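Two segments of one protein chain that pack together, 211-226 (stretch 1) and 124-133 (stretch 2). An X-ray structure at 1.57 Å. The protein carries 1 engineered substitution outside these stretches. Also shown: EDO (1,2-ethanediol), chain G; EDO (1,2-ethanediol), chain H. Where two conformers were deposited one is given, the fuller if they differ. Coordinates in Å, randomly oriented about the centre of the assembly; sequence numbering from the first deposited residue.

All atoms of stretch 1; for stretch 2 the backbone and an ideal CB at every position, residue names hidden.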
# COMPACT_ATOMS: atom_id res chain seq x y z
N GLY A 211 0.22 -5.61 -15.46
CA GLY A 211 -0.17 -6.66 -16.38
C GLY A 211 -0.76 -7.88 -15.70
O GLY A 211 -1.48 -8.67 -16.31
N HIS A 212 -0.45 -8.04 -14.41
CA HIS A 212 -0.92 -9.17 -13.62
C HIS A 212 -0.58 -8.90 -12.16
O HIS A 212 0.57 -8.65 -11.86
CB HIS A 212 -0.27 -10.48 -14.05
CG HIS A 212 -1.04 -11.69 -13.65
ND1 HIS A 212 -1.23 -12.06 -12.33
CD2 HIS A 212 -1.68 -12.62 -14.39
CE1 HIS A 212 -1.96 -13.16 -12.29
NE2 HIS A 212 -2.26 -13.51 -13.52
N PRO A 213 -1.57 -8.97 -11.24
CA PRO A 213 -1.22 -8.69 -9.84
C PRO A 213 -0.06 -9.55 -9.28
O PRO A 213 0.69 -9.09 -8.41
CB PRO A 213 -2.53 -8.97 -9.10
CG PRO A 213 -3.58 -8.55 -10.09
CD PRO A 213 -3.03 -9.08 -11.42
N LEU A 214 0.10 -10.77 -9.79
CA LEU A 214 1.19 -11.61 -9.29
C LEU A 214 2.56 -11.07 -9.74
O LEU A 214 3.58 -11.36 -9.10
CB LEU A 214 0.99 -13.06 -9.73
CG LEU A 214 -0.23 -13.76 -9.13
CD1 LEU A 214 -0.24 -15.24 -9.49
CD2 LEU A 214 -0.28 -13.57 -7.60
N SER A 215 2.60 -10.27 -10.80
CA SER A 215 3.86 -9.63 -11.20
C SER A 215 4.29 -8.59 -10.18
O SER A 215 5.48 -8.32 -10.01
CB SER A 215 3.74 -8.98 -12.59
OG SER A 215 3.59 -9.98 -13.60
N SER A 216 3.31 -8.01 -9.50
CA SER A 216 3.61 -7.08 -8.42
C SER A 216 4.29 -7.79 -7.25
O SER A 216 5.21 -7.24 -6.63
CB SER A 216 2.31 -6.41 -7.97
OG SER A 216 2.59 -5.42 -6.98
N VAL A 217 3.83 -9.00 -6.95
CA VAL A 217 4.43 -9.83 -5.91
C VAL A 217 5.89 -10.17 -6.28
O VAL A 217 6.78 -10.09 -5.44
CB VAL A 217 3.62 -11.14 -5.68
CG1 VAL A 217 4.31 -12.03 -4.63
CG2 VAL A 217 2.20 -10.82 -5.24
N ALA A 218 6.12 -10.54 -7.54
CA ALA A 218 7.49 -10.83 -7.98
C ALA A 218 8.36 -9.59 -7.84
O ALA A 218 9.49 -9.65 -7.35
CB ALA A 218 7.49 -11.33 -9.44
N MET A 219 7.81 -8.44 -8.24
CA MET A 219 8.56 -7.20 -8.14
C MET A 219 8.90 -6.86 -6.69
O MET A 219 10.00 -6.42 -6.39
CB MET A 219 7.80 -6.05 -8.79
CG MET A 219 8.59 -4.76 -8.78
SD MET A 219 7.78 -3.44 -9.68
CE MET A 219 7.87 -4.09 -11.34
N LEU A 220 7.95 -7.09 -5.78
CA LEU A 220 8.20 -6.84 -4.37
C LEU A 220 9.37 -7.70 -3.87
O LEU A 220 10.24 -7.20 -3.15
CB LEU A 220 6.94 -7.11 -3.54
CG LEU A 220 7.04 -7.04 -2.01
CD1 LEU A 220 7.45 -5.63 -1.57
CD2 LEU A 220 5.72 -7.43 -1.39
N ALA A 221 9.41 -8.97 -4.25
CA ALA A 221 10.51 -9.83 -3.84
C ALA A 221 11.83 -9.26 -4.34
O ALA A 221 12.83 -9.23 -3.60
CB ALA A 221 10.31 -11.27 -4.36
N ASN A 222 11.83 -8.79 -5.58
CA ASN A 222 13.06 -8.25 -6.16
C ASN A 222 13.49 -6.94 -5.49
O ASN A 222 14.69 -6.75 -5.23
CB ASN A 222 12.87 -8.08 -7.67
CG ASN A 222 12.78 -9.43 -8.37
OD1 ASN A 222 13.33 -10.41 -7.89
ND2 ASN A 222 12.05 -9.48 -9.49
N LEU A 223 12.54 -6.08 -5.16
CA LEU A 223 12.86 -4.83 -4.46
C LEU A 223 13.43 -5.11 -3.07
O LEU A 223 14.41 -4.48 -2.63
CB LEU A 223 11.63 -3.93 -4.36
CG LEU A 223 11.16 -3.32 -5.68
CD1 LEU A 223 9.80 -2.65 -5.54
CD2 LEU A 223 12.21 -2.32 -6.17
N LEU A 224 12.83 -6.06 -2.36
CA LEU A 224 13.27 -6.40 -1.02
C LEU A 224 14.67 -6.98 -1.05
O LEU A 224 15.47 -6.71 -0.15
CB LEU A 224 12.29 -7.38 -0.35
CG LEU A 224 10.95 -6.79 0.09
CD1 LEU A 224 10.00 -7.92 0.45
CD2 LEU A 224 11.13 -5.86 1.29
N ALA A 225 14.99 -7.74 -2.10
CA ALA A 225 16.30 -8.38 -2.21
C ALA A 225 17.44 -7.37 -2.28
O ALA A 225 18.58 -7.68 -1.90
CB ALA A 225 16.33 -9.30 -3.43
N GLU A 226 17.15 -6.16 -2.75
CA GLU A 226 18.16 -5.10 -2.81
C GLU A 226 18.70 -4.77 -1.42
O GLU A 226 19.82 -4.28 -1.29
CB GLU A 226 17.58 -3.84 -3.44
CG GLU A 226 17.12 -4.01 -4.88
CD GLU A 226 16.52 -2.73 -5.45
OE1 GLU A 226 16.75 -1.66 -4.85
OE2 GLU A 226 15.81 -2.79 -6.47
N UNK A 124 8.09 -19.05 1.31
CA UNK A 124 8.91 -17.84 1.15
C UNK A 124 9.21 -17.50 -0.30
O UNK A 124 9.33 -18.39 -1.16
CB UNK A 124 10.23 -18.00 1.91
N UNK A 125 9.32 -16.20 -0.57
CA UNK A 125 9.72 -15.73 -1.89
C UNK A 125 10.95 -14.84 -1.80
O UNK A 125 10.99 -13.89 -0.99
CB UNK A 125 8.57 -14.98 -2.56
N UNK A 126 11.94 -15.14 -2.64
CA UNK A 126 13.22 -14.43 -2.67
C UNK A 126 13.54 -13.87 -4.05
O UNK A 126 13.31 -14.51 -5.07
CB UNK A 126 14.35 -15.36 -2.22
N UNK A 127 14.09 -12.66 -4.07
CA UNK A 127 14.79 -12.17 -5.24
C UNK A 127 16.28 -12.36 -4.98
O UNK A 127 16.67 -12.93 -3.96
CB UNK A 127 14.45 -10.71 -5.53
N UNK A 128 17.12 -11.86 -5.90
CA UNK A 128 16.75 -11.20 -7.15
C UNK A 128 16.30 -12.20 -8.20
O UNK A 128 16.40 -13.41 -7.98
CB UNK A 128 17.92 -10.38 -7.69
N UNK A 129 15.80 -11.69 -9.32
CA UNK A 129 15.39 -12.54 -10.43
C UNK A 129 14.13 -13.34 -10.19
O UNK A 129 13.90 -14.35 -10.84
CB UNK A 129 16.53 -13.51 -10.77
N UNK A 130 13.30 -12.90 -9.24
CA UNK A 130 11.99 -13.51 -9.05
C UNK A 130 11.09 -13.22 -10.24
O UNK A 130 10.93 -12.07 -10.64
CB UNK A 130 11.34 -13.01 -7.76
N UNK A 131 10.50 -14.27 -10.82
CA UNK A 131 9.62 -14.12 -11.98
C UNK A 131 8.20 -14.54 -11.63
O UNK A 131 7.95 -15.15 -10.60
CB UNK A 131 10.14 -14.94 -13.16
N UNK A 132 7.28 -14.20 -12.51
CA UNK A 132 5.88 -14.58 -12.36
C UNK A 132 5.71 -16.06 -12.02
O UNK A 132 4.97 -16.43 -11.09
CB UNK A 132 5.11 -14.25 -13.64
N UNK A 133 6.39 -16.94 -12.75
CA UNK A 133 6.31 -18.36 -12.48
C UNK A 133 6.80 -18.82 -11.12
O UNK A 133 6.41 -19.89 -10.65
CB UNK A 133 7.10 -19.11 -13.56
C1 EDO G . 17.97 -11.78 -0.58
O1 EDO G . 18.65 -11.94 -1.84
C2 EDO G . 16.85 -12.80 -0.51
O2 EDO G . 17.09 -13.72 0.57
C1 EDO H . 14.80 -1.17 -1.66
O1 EDO H . 14.37 -2.38 -0.99
C2 EDO H . 14.22 -1.09 -3.08
O2 EDO H . 14.96 -0.14 -3.86

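Position 124 lies beyond the reach of the helix of stretch 1, with nothing of it within 5.5 Å of the ideal CB. Many residues would suit; it is Pro124.

At position 125 the CA-to-CB bond points toward the helix, and the ideal CB sits 4.5 Å from Ala221 CB. Val217 offers a second apolar surface nearby, with no polar side chain to be matched, so an aliphatic residue of medium size would suit: leucine, isoleucine, valine or methionine. The residue is Leu125, whose CD1 packs 3.7 Å from Val217 CG1.

Position 126 points away, and stretch 1 places little restriction on it; a polar side chain would do well. It is His126, whose ND1 hydrogen-bonds O2 of the 1,2-ethanediol of chain G at 2.7 Å.

Position 127 is far more demanding. An ideal CB would lie 2.6 Å from Asn222 OD1 and 2.9 Å from Ala221 O, both clashes, and 3.2 Å from Ala225 CB. Only glycine fits without strain, and Gly127 is found. A water beside the two backbones bridges them, accepting from Gly127 N and donating to Ala221 O, each at 2.8 Å.

At 128 CB points away, but the peptide bond before it is cis, which strongly favours proline. Pro128 indeed follows, its CD 4.1 Å from Ala225 CB.

Position 129 also points away. Its positive phi of 72° favours glycine, with asparagine a plausible alternative; Gly129 is deposited.

Asn222 holds the backbone of 130 through its N and O, a pairing open to any residue except proline: the N of 130 donates to Asn222 OD1 at 2.8 Å, and Asn222 ND2 donates to the O of 130 at 3.0 Å. The ideal CB faces the helix, tight at 3.3 Å from Asn222 OD1 and 4.0 Å from Ala221 CB. A small side chain such as alanine, serine or cysteine is expected. Cys130, with chi1 t, sets SG 3.9 Å from Ala221 CB and 4.1 Å from Ala218 CB.

Position 131 points away from the helix and tolerates many residues; His131 occupies it.

At 132 CB leaves sideways, 4.5 Å from Ser215 OG, yet the start of the helix, with Leu214 and Ser215, and the His212 ring just before it are within reach of a longer chain. Leucine or methionine would suit. Leu132 (t, p) brings CD1 to 3.5 Å from Leu214 CB and 3.7 Å from Ser215 OG.

Position 133 is out of reach and has room for a CB, so the contact does not require its residue, Gly133.

Stretch 2 (124-133) PLHGPGCHLG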
# COMPACT_ATOMS: atom_id res chain seq x y z
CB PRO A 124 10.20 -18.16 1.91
CG PRO A 124 10.21 -19.64 2.09
CD PRO A 124 8.81 -20.14 1.98
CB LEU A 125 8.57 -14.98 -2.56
CG LEU A 125 7.38 -15.82 -2.98
CD1 LEU A 125 6.20 -14.92 -3.31
CD2 LEU A 125 7.74 -16.66 -4.20
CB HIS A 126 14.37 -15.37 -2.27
CG HIS A 126 14.28 -15.91 -0.87
ND1 HIS A 126 15.03 -15.41 0.17
CD2 HIS A 126 13.55 -16.92 -0.35
CE1 HIS A 126 14.77 -16.08 1.27
NE2 HIS A 126 13.87 -17.01 0.99
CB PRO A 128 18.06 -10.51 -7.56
CG PRO A 128 19.12 -11.39 -7.02
CD PRO A 128 18.59 -11.91 -5.71
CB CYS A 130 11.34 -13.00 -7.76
SG CYS A 130 9.83 -13.90 -7.25
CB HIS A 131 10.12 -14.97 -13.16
CG HIS A 131 11.48 -14.58 -13.65
ND1 HIS A 131 11.68 -13.54 -14.54
CD2 HIS A 131 12.71 -15.09 -13.39
CE1 HIS A 131 12.97 -13.43 -14.80
NE2 HIS A 131 13.62 -14.35 -14.11
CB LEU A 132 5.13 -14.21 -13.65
CG LEU A 132 3.61 -14.31 -13.68
CD1 LEU A 132 3.02 -13.52 -12.54
CD2 LEU A 132 3.09 -13.79 -15.00
O HOH W 1 13.73 -11.10 -1.77
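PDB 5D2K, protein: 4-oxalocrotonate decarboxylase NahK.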